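Local coordinates for pesticidal crystal protein Cry4Aa (Bacillus thuringiensis, PDB 2C9K) that kills mosquito larvae by binding to midgut epithelial cells and causing their colloid-osmotic lysis, as a pore-forming toxin of the delta-endotoxin family, at residues Ala476-Lys487 and Asp498-Thr509. Residues are numbered along the deposited sequence; the frame is centred on the assembly and turned at random.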
ATOM      1  N   ALA A 476       9.238   7.648  -6.523  1.00 18.63           N
ATOM      2  CA  ALA A 476      10.040   7.587  -7.744  1.00 18.32           C
ATOM      3  C   ALA A 476       9.448   6.641  -8.798  1.00 18.19           C
ATOM      4  O   ALA A 476       9.716   6.781  -9.988  1.00 19.14           O
ATOM      5  CB  ALA A 476      11.461   7.173  -7.411  1.00 18.72           C
ATOM      6  N   VAL A 477       8.641   5.683  -8.370  1.00 17.56           N
ATOM      7  CA  VAL A 477       8.044   4.767  -9.322  1.00 17.52           C
ATOM      8  C   VAL A 477       6.891   5.405 -10.088  1.00 16.86           C
ATOM      9  O   VAL A 477       6.334   4.776 -10.993  1.00 20.17           O
ATOM     10  CB  VAL A 477       7.539   3.465  -8.641  1.00 18.98           C
ATOM     11  CG1 VAL A 477       8.727   2.622  -8.185  1.00 16.33           C
ATOM     12  CG2 VAL A 477       6.637   3.803  -7.465  1.00 17.69           C
ATOM     13  N   LYS A 478       6.530   6.642  -9.739  0.50 13.18           N
ATOM     14  CA  LYS A 478       5.448   7.340 -10.439  0.50 10.78           C
ATOM     15  C   LYS A 478       5.999   7.988 -11.704  0.50 11.57           C
ATOM     16  O   LYS A 478       5.328   8.785 -12.354  0.50 10.78           O
ATOM     17  CB  LYS A 478       4.814   8.422  -9.557  0.50  8.16           C
ATOM     18  CG  LYS A 478       3.995   7.910  -8.381  0.50  4.22           C
ATOM     19  CD  LYS A 478       2.772   7.130  -8.833  0.50  2.98           C
ATOM     20  CE  LYS A 478       1.832   7.981  -9.680  0.50  3.17           C
ATOM     21  NZ  LYS A 478       1.385   9.207  -8.966  0.50  2.53           N
ATOM     22  N   ALA A 479       7.234   7.637 -12.040  1.00 13.54           N
ATOM     23  CA  ALA A 479       7.900   8.163 -13.226  1.00 15.91           C
ATOM     24  C   ALA A 479       7.398   7.412 -14.452  1.00 17.15           C
ATOM     25  O   ALA A 479       6.757   6.366 -14.316  1.00 15.56           O
ATOM     26  CB  ALA A 479       9.401   7.989 -13.094  1.00 15.50           C
ATOM     27  N   ASN A 480       7.691   7.939 -15.642  1.00 18.32           N
ATOM     28  CA  ASN A 480       7.255   7.298 -16.876  1.00 20.36           C
ATOM     29  C   ASN A 480       8.390   6.932 -17.839  1.00 21.38           C
ATOM     30  O   ASN A 480       8.140   6.484 -18.962  1.00 21.85           O
ATOM     31  CB  ASN A 480       6.231   8.179 -17.595  1.00 21.76           C
ATOM     32  CG  ASN A 480       6.704   9.617 -17.766  1.00 24.24           C
ATOM     33  OD1 ASN A 480       7.903   9.879 -17.896  1.00 25.45           O
ATOM     34  ND2 ASN A 480       5.755  10.557 -17.787  1.00 23.20           N
ATOM     35  N   SER A 481       9.633   7.114 -17.402  1.00 20.83           N
ATOM     36  CA  SER A 481      10.786   6.783 -18.230  1.00 21.52           C
ATOM     37  C   SER A 481      11.934   6.246 -17.375  1.00 22.44           C
ATOM     38  O   SER A 481      12.350   6.871 -16.394  1.00 22.07           O
ATOM     39  CB  SER A 481      11.256   8.010 -19.010  1.00 22.35           C
ATOM     40  OG  SER A 481      12.402   7.690 -19.786  1.00 24.66           O
ATOM     41  N   LEU A 482      12.461   5.091 -17.760  1.00 22.83           N
ATOM     42  CA  LEU A 482      13.533   4.467 -17.002  1.00 23.45           C
ATOM     43  C   LEU A 482      14.710   4.040 -17.868  1.00 24.15           C
ATOM     44  O   LEU A 482      14.557   3.250 -18.797  1.00 24.06           O
ATOM     45  CB  LEU A 482      12.967   3.254 -16.273  1.00 25.14           C
ATOM     46  CG  LEU A 482      13.906   2.417 -15.416  1.00 27.28           C
ATOM     47  CD1 LEU A 482      14.267   3.169 -14.142  1.00 26.05           C
ATOM     48  CD2 LEU A 482      13.213   1.092 -15.101  1.00 27.04           C
ATOM     49  N   GLY A 483      15.891   4.560 -17.557  1.00 25.29           N
ATOM     50  CA  GLY A 483      17.073   4.202 -18.323  1.00 28.20           C
ATOM     51  C   GLY A 483      17.329   2.700 -18.370  1.00 29.63           C
ATOM     52  O   GLY A 483      16.806   1.941 -17.537  1.00 29.41           O
ATOM     53  N   THR A 484      18.147   2.264 -19.331  1.00 29.14           N
ATOM     54  CA  THR A 484      18.444   0.842 -19.477  1.00 29.03           C
ATOM     55  C   THR A 484      19.312   0.266 -18.368  1.00 27.01           C
ATOM     56  O   THR A 484      19.149  -0.886 -18.000  1.00 26.36           O
ATOM     57  CB  THR A 484      19.139   0.544 -20.799  1.00 30.29           C
ATOM     58  OG1 THR A 484      18.457   1.220 -21.855  1.00 32.63           O
ATOM     59  CG2 THR A 484      19.111  -0.949 -21.075  1.00 32.42           C
ATOM     60  N   ALA A 485      20.240   1.054 -17.844  1.00 25.83           N
ATOM     61  CA  ALA A 485      21.106   0.567 -16.777  1.00 25.57           C
ATOM     62  C   ALA A 485      20.365   0.460 -15.440  1.00 25.31           C
ATOM     63  O   ALA A 485      20.760  -0.305 -14.556  1.00 24.49           O
ATOM     64  CB  ALA A 485      22.313   1.484 -16.627  1.00 24.97           C
ATOM     65  N   SER A 486      19.288   1.227 -15.303  1.00 24.48           N
ATOM     66  CA  SER A 486      18.508   1.241 -14.070  1.00 24.21           C
ATOM     67  C   SER A 486      17.395   0.204 -14.030  1.00 21.99           C
ATOM     68  O   SER A 486      17.063  -0.393 -15.046  1.00 23.99           O
ATOM     69  CB  SER A 486      17.921   2.631 -13.869  1.00 24.57           C
ATOM     70  OG  SER A 486      18.968   3.576 -13.830  1.00 26.94           O
ATOM     71  N   LYS A 487      16.820  -0.013 -12.854  0.50 18.99           N
ATOM     72  CA  LYS A 487      15.738  -0.975 -12.731  0.50 16.69           C
ATOM     73  C   LYS A 487      14.901  -0.723 -11.487  0.50 16.46           C
ATOM     74  O   LYS A 487      15.330  -0.044 -10.559  0.50 16.64           O
ATOM     75  CB  LYS A 487      16.295  -2.404 -12.708  0.50 14.90           C
ATOM     76  CG  LYS A 487      17.162  -2.741 -11.508  0.50 13.32           C
ATOM     77  CD  LYS A 487      17.639  -4.187 -11.580  0.50 13.01           C
ATOM     78  CE  LYS A 487      18.469  -4.588 -10.367  0.50 10.83           C
ATOM     79  NZ  LYS A 487      19.700  -3.761 -10.231  0.50 11.99           N
ATOM     80  N   ASP A 498       7.649  -0.059  -4.411  1.00 24.50           N
ATOM     81  CA  ASP A 498       8.998  -0.311  -4.906  1.00 26.35           C
ATOM     82  C   ASP A 498       9.879   0.927  -5.052  1.00 25.90           C
ATOM     83  O   ASP A 498       9.407   2.064  -4.917  1.00 25.45           O
ATOM     84  CB  ASP A 498       8.916  -1.048  -6.239  1.00 29.86           C
ATOM     85  CG  ASP A 498       8.079  -2.308  -6.144  1.00 34.58           C
ATOM     86  OD1 ASP A 498       8.179  -3.004  -5.111  1.00 35.58           O
ATOM     87  OD2 ASP A 498       7.327  -2.607  -7.096  1.00 37.00           O
ATOM     88  N   LEU A 499      11.161   0.690  -5.339  1.00 23.84           N
ATOM     89  CA  LEU A 499      12.145   1.759  -5.496  1.00 23.79           C
ATOM     90  C   LEU A 499      12.908   1.645  -6.815  1.00 24.79           C
ATOM     91  O   LEU A 499      12.939   0.586  -7.441  1.00 26.63           O
ATOM     92  CB  LEU A 499      13.169   1.705  -4.364  1.00 23.57           C
ATOM     93  CG  LEU A 499      12.738   1.339  -2.947  1.00 23.82           C
ATOM     94  CD1 LEU A 499      13.972   0.967  -2.141  1.00 23.43           C
ATOM     95  CD2 LEU A 499      11.994   2.495  -2.306  1.00 25.10           C
ATOM     96  N   ILE A 500      13.542   2.742  -7.220  1.00 24.65           N
ATOM     97  CA  ILE A 500      14.336   2.777  -8.448  1.00 23.46           C
ATOM     98  C   ILE A 500      15.807   2.551  -8.129  1.00 24.04           C
ATOM     99  O   ILE A 500      16.351   3.182  -7.218  1.00 22.56           O
ATOM    100  CB  ILE A 500      14.243   4.154  -9.176  1.00 21.88           C
ATOM    101  CG1 ILE A 500      12.877   4.328  -9.840  1.00 19.36           C
ATOM    102  CG2 ILE A 500      15.344   4.266 -10.226  1.00 17.93           C
ATOM    103  CD1 ILE A 500      12.769   5.621 -10.639  1.00 17.59           C
ATOM    104  N   ASP A 501      16.434   1.648  -8.883  1.00 25.97           N
ATOM    105  CA  ASP A 501      17.859   1.344  -8.742  1.00 26.94           C
ATOM    106  C   ASP A 501      18.503   2.283  -9.764  1.00 27.03           C
ATOM    107  O   ASP A 501      18.789   1.897 -10.894  1.00 28.00           O
ATOM    108  CB  ASP A 501      18.137  -0.118  -9.114  1.00 28.53           C
ATOM    109  CG  ASP A 501      19.478  -0.624  -8.580  1.00 32.18           C
ATOM    110  OD1 ASP A 501      20.477   0.135  -8.645  1.00 33.00           O
ATOM    111  OD2 ASP A 501      19.533  -1.787  -8.106  1.00 30.42           O
ATOM    112  N   PHE A 502      18.701   3.527  -9.349  1.00 27.14           N
ATOM    113  CA  PHE A 502      19.249   4.584 -10.191  1.00 27.42           C
ATOM    114  C   PHE A 502      20.671   4.344 -10.697  1.00 29.00           C
ATOM    115  O   PHE A 502      21.640   4.536  -9.962  1.00 31.23           O
ATOM    116  CB  PHE A 502      19.176   5.900  -9.413  1.00 25.29           C
ATOM    117  CG  PHE A 502      19.350   7.130 -10.255  1.00 25.47           C
ATOM    118  CD1 PHE A 502      18.932   7.155 -11.581  1.00 24.71           C
ATOM    119  CD2 PHE A 502      19.885   8.293  -9.699  1.00 25.85           C
ATOM    120  CE1 PHE A 502      19.041   8.324 -12.343  1.00 24.49           C
ATOM    121  CE2 PHE A 502      19.998   9.466 -10.454  1.00 24.82           C
ATOM    122  CZ  PHE A 502      19.574   9.479 -11.777  1.00 23.79           C
ATOM    123  N   LYS A 503      20.791   3.932 -11.956  1.00 29.17           N
ATOM    124  CA  LYS A 503      22.101   3.690 -12.566  1.00 30.32           C
ATOM    125  C   LYS A 503      22.482   4.787 -13.582  1.00 30.07           C
ATOM    126  O   LYS A 503      23.618   5.272 -13.596  1.00 29.60           O
ATOM    127  CB  LYS A 503      22.114   2.317 -13.255  1.00 31.53           C
ATOM    128  CG  LYS A 503      22.910   1.235 -12.532  1.00 32.01           C
ATOM    129  CD  LYS A 503      22.404   1.012 -11.118  1.00 35.55           C
ATOM    130  CE  LYS A 503      23.223  -0.039 -10.368  1.00 36.70           C
ATOM    131  NZ  LYS A 503      22.985  -1.435 -10.837  1.00 37.35           N
ATOM    132  N   ASP A 504      21.528   5.177 -14.422  1.00 28.54           N
ATOM    133  CA  ASP A 504      21.772   6.194 -15.435  1.00 29.39           C
ATOM    134  C   ASP A 504      20.847   7.404 -15.331  1.00 29.20           C
ATOM    135  O   ASP A 504      21.218   8.456 -14.803  1.00 29.02           O
ATOM    136  CB  ASP A 504      21.634   5.581 -16.834  1.00 31.03           C
ATOM    137  CG  ASP A 504      20.488   4.578 -16.931  1.00 33.43           C
ATOM    138  OD1 ASP A 504      19.481   4.742 -16.209  1.00 33.91           O
ATOM    139  OD2 ASP A 504      20.586   3.629 -17.740  1.00 33.29           O
ATOM    140  N   HIS A 505      19.635   7.246 -15.844  1.00 28.43           N
ATOM    141  CA  HIS A 505      18.659   8.317 -15.835  1.00 27.57           C
ATOM    142  C   HIS A 505      17.244   7.764 -15.682  1.00 27.15           C
ATOM    143  O   HIS A 505      17.020   6.565 -15.825  1.00 26.93           O
ATOM    144  CB  HIS A 505      18.745   9.069 -17.151  1.00 27.65           C
ATOM    145  CG  HIS A 505      18.525   8.194 -18.347  1.00 28.16           C
ATOM    146  ND1 HIS A 505      19.453   7.269 -18.772  1.00 28.86           N
ATOM    147  CD2 HIS A 505      17.471   8.080 -19.188  1.00 28.08           C
ATOM    148  CE1 HIS A 505      18.981   6.624 -19.824  1.00 27.60           C
ATOM    149  NE2 HIS A 505      17.779   7.097 -20.096  1.00 27.48           N
ATOM    150  N   PHE A 506      16.301   8.653 -15.382  1.00 26.29           N
ATOM    151  CA  PHE A 506      14.887   8.302 -15.260  1.00 25.10           C
ATOM    152  C   PHE A 506      14.134   9.613 -15.160  1.00 24.30           C
ATOM    153  O   PHE A 506      14.643  10.565 -14.578  1.00 24.03           O
ATOM    154  CB  PHE A 506      14.624   7.381 -14.047  1.00 24.45           C
ATOM    155  CG  PHE A 506      14.629   8.072 -12.702  1.00 23.94           C
ATOM    156  CD1 PHE A 506      13.506   8.754 -12.243  1.00 24.22           C
ATOM    157  CD2 PHE A 506      15.743   7.987 -11.866  1.00 23.34           C
ATOM    158  CE1 PHE A 506      13.492   9.334 -10.967  1.00 24.35           C
ATOM    159  CE2 PHE A 506      15.743   8.564 -10.592  1.00 21.62           C
ATOM    160  CZ  PHE A 506      14.618   9.235 -10.143  1.00 23.93           C
ATOM    161  N   LYS A 507      12.945   9.676 -15.759  1.00 23.68           N
ATOM    162  CA  LYS A 507      12.152  10.904 -15.730  1.00 22.43           C
ATOM    163  C   LYS A 507      10.714  10.749 -15.261  1.00 22.97           C
ATOM    164  O   LYS A 507       9.971   9.891 -15.730  1.00 24.91           O
ATOM    165  CB  LYS A 507      12.148  11.561 -17.106  1.00 21.19           C
ATOM    166  CG  LYS A 507      11.291  12.820 -17.195  1.00 20.09           C
ATOM    167  CD  LYS A 507       9.954  12.546 -17.859  1.00 17.00           C
ATOM    168  CE  LYS A 507      10.140  12.171 -19.303  1.00 17.17           C
ATOM    169  NZ  LYS A 507       8.924  11.517 -19.835  1.00 20.49           N
ATOM    170  N   ILE A 508      10.323  11.592 -14.321  1.00 22.61           N
ATOM    171  CA  ILE A 508       8.967  11.571 -13.822  1.00 22.85           C
ATOM    172  C   ILE A 508       8.376  12.914 -14.262  1.00 24.41           C
ATOM    173  O   ILE A 508       9.065  13.944 -14.229  1.00 25.82           O
ATOM    174  CB  ILE A 508       8.955  11.389 -12.273  1.00 22.48           C
ATOM    175  CG1 ILE A 508       7.922  12.298 -11.624  1.00 22.57           C
ATOM    176  CG2 ILE A 508      10.316  11.665 -11.703  1.00 25.72           C
ATOM    177  CD1 ILE A 508       6.522  11.828 -11.793  1.00 23.53           C
ATOM    178  N   THR A 509       7.123  12.889 -14.715  1.00 23.16           N
ATOM    179  CA  THR A 509       6.436  14.096 -15.168  1.00 21.65           C
ATOM    180  C   THR A 509       5.409  14.561 -14.135  1.00 20.21           C
ATOM    181  O   THR A 509       4.597  13.773 -13.662  1.00 18.41           O
ATOM    182  CB  THR A 509       5.717  13.839 -16.496  1.00 22.67           C
ATOM    183  OG1 THR A 509       6.634  13.244 -17.417  1.00 24.87           O
ATOM    184  CG2 THR A 509       5.200  15.141 -17.085  1.00 22.93           C
TER
HETATM  185  O   HOH W   1       9.457   4.800  -5.934  1.00 30.07           O
HETATM  186  O   HOH W   2       6.037  10.262 -14.344  1.00 38.99           O
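K507 meets N480 and S481 in a classic beta bulge at an antiparallel sheet edge. K507 O accepts from N480 N at 3.0 Å and weakly from S481 N. The pairing continues through K507 N to S481 O and G483 N to H505 O. L482 and F506 form the non-hydrogen-bonded pair between them.

The N480 amide is held at both ends. K507 NZ reaches N480 OD1 at 2.7 Å from above the carbonyl plane. ND2 gives a nearly in-plane bond to T509 OG1 and another to T323 O.

D504 fastens the turn at 483-486. Its OD2 accepts from A485 N on the syn side. Its OD1 takes S486 OG and H505 N from opposite faces of the carboxylate plane. S486 OG, anti to its own carbonyl carbon (chi1 -58°), donates to D504 OD1 at 2.7 Å and accepts from K503 N at 2.6 Å. G483 CA makes a CH-pi contact with the H505 ring, 3.6 Å from its centroid.

K487 and D501 run side by side, and K487 NZ forms a salt bridge with D501 OD2 at 2.9 Å from above the carboxylate plane. K503 NZ adds a long one to D501 OD1.

Apolar contacts lie on the L482 and F506 face. I500 CD1 lies over the centre of the F506 ring and touches A476 CB at 3.8 Å. A479 CB packs on I508 CB.

Both segments belong to the toxin's third domain, a beta sandwich. Strand 481-482 edges one sheet, where 505-511 pairs next with 584-591 and F506 stacks on F589. Strand 499-501 joins the other sheet, between 487-489 and 600-609.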